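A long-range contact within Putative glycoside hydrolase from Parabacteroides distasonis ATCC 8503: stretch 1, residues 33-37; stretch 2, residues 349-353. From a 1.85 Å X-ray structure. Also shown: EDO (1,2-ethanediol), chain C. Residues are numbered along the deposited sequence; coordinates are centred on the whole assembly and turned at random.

Stretch 1, residues 33-37: GAGYE
Stretch 2 349-353: CGPQF

The contact between two loops more than 300 residues apart in sequence can be centred on one aromatic side chain, as in this pair. Neither stretch is regular; residues 350-353 form a type I turn, closed by Phe-353 N to Gly-350 O at 3.1 Å, and the register is set where the CA atoms of Gly-35 and Gln-352 lie 5.0 Å apart. Gly-33 (phi/psi 72/9) makes no direct contact with stretch 2; Gly-33 N donates a 2.9 Å hydrogen bond to Glu-37 OE1. Ala-34 (-74/-19) turns its CB away and packs its carbonyl against stretch 2, with Ala-34 O 3.6 Å from Gln-352 CB in van der Waals contact. Gly-35 adopts 121/-32, a conformation that calls for glycine, and its O sits 3.3 Å from Pro-351 CG. Tyr-36 (-120/24; chi1 m, chi2 79°) starts sideways, but its ring reaches the turn. Pro-351 (-68/-16, C-gamma endo) covers one face, Pro-351 CG lying 4.0 Å from the centroid of the Tyr-36 ring in a CH-pi contact. At the ring edge, Tyr-36 OH donates a 2.7 Å hydrogen bond to Gln-352 OE1; the Gln-352 side chain is folded p, m, 43° on a -82/-5 backbone. A water reinforces the pairing, donating to Tyr-36 OH (3.1 Å) and accepting from Gln-352 NE2 (3.0 Å). Gly-350 (-158/166) leaves room for the hydroxyl: Tyr-36 OH lies 3.6 Å from Gly-350 CA, where a CB would clash.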

# COMPACT_ATOMS: atom_id res chain seq x y z
N GLY A 33 -17.54 14.54 -8.04
CA GLY A 33 -16.43 15.19 -7.39
C GLY A 33 -15.58 14.33 -6.48
O GLY A 33 -14.66 14.83 -5.85
N ALA A 34 -15.81 13.03 -6.47
CA ALA A 34 -15.12 12.14 -5.50
C ALA A 34 -13.63 11.91 -5.84
O ALA A 34 -12.84 11.54 -5.00
CB ALA A 34 -15.87 10.83 -5.35
N GLY A 35 -13.26 12.18 -7.09
CA GLY A 35 -11.90 12.10 -7.50
C GLY A 35 -11.54 11.16 -8.62
O GLY A 35 -10.63 11.46 -9.37
N TYR A 36 -12.27 10.04 -8.72
CA TYR A 36 -11.93 9.00 -9.66
C TYR A 36 -12.99 8.65 -10.71
O TYR A 36 -12.97 7.58 -11.27
CB TYR A 36 -11.50 7.76 -8.90
CG TYR A 36 -10.35 7.97 -7.99
CD1 TYR A 36 -10.52 8.57 -6.73
CD2 TYR A 36 -9.06 7.59 -8.36
CE1 TYR A 36 -9.45 8.75 -5.84
CE2 TYR A 36 -7.97 7.78 -7.49
CZ TYR A 36 -8.17 8.39 -6.26
OH TYR A 36 -7.07 8.58 -5.44
N GLU A 37 -13.87 9.62 -10.98
CA GLU A 37 -14.88 9.48 -12.01
C GLU A 37 -14.31 9.26 -13.41
O GLU A 37 -14.81 8.41 -14.14
CB GLU A 37 -15.78 10.69 -12.04
CG GLU A 37 -16.65 10.90 -10.81
CD GLU A 37 -17.32 12.25 -10.88
OE1 GLU A 37 -16.71 13.27 -10.48
OE2 GLU A 37 -18.47 12.31 -11.38
N CYS A 349 -1.38 10.54 -2.32
CA CYS A 349 -1.00 10.80 -3.66
C CYS A 349 -2.12 10.42 -4.65
O CYS A 349 -1.94 9.55 -5.52
CB CYS A 349 0.28 10.05 -3.96
SG CYS A 349 1.07 10.67 -5.42
N GLY A 350 -3.21 11.15 -4.55
CA GLY A 350 -4.38 10.94 -5.40
C GLY A 350 -5.24 12.18 -5.49
O GLY A 350 -5.12 13.09 -4.67
N PRO A 351 -6.18 12.20 -6.45
CA PRO A 351 -6.94 13.40 -6.75
C PRO A 351 -7.93 13.89 -5.68
O PRO A 351 -8.27 15.08 -5.69
CB PRO A 351 -7.61 13.05 -8.09
CG PRO A 351 -7.59 11.59 -8.17
CD PRO A 351 -6.40 11.13 -7.46
N GLN A 352 -8.28 13.08 -4.69
CA GLN A 352 -9.12 13.57 -3.61
C GLN A 352 -8.36 14.32 -2.49
O GLN A 352 -8.98 14.80 -1.56
CB GLN A 352 -9.96 12.43 -2.98
CG GLN A 352 -9.24 11.44 -2.01
CD GLN A 352 -8.46 10.31 -2.63
OE1 GLN A 352 -7.72 10.47 -3.64
NE2 GLN A 352 -8.63 9.12 -2.03
N PHE A 353 -7.03 14.37 -2.56
CA PHE A 353 -6.22 15.10 -1.58
C PHE A 353 -5.66 16.27 -2.38
O PHE A 353 -4.51 16.26 -2.81
CB PHE A 353 -5.13 14.21 -0.98
CG PHE A 353 -5.66 13.02 -0.27
CD1 PHE A 353 -6.27 13.17 0.98
CD2 PHE A 353 -5.59 11.73 -0.84
CE1 PHE A 353 -6.77 12.07 1.65
CE2 PHE A 353 -6.10 10.63 -0.19
CZ PHE A 353 -6.70 10.80 1.07
C1 EDO C . -10.76 17.64 -1.15
O1 EDO C . -11.35 18.95 -0.81
C2 EDO C . -11.73 16.57 -1.65
O2 EDO C . -11.97 15.51 -0.70
O HOH W 1 -11.47 15.47 -5.67
O HOH W 2 -6.58 7.09 -2.81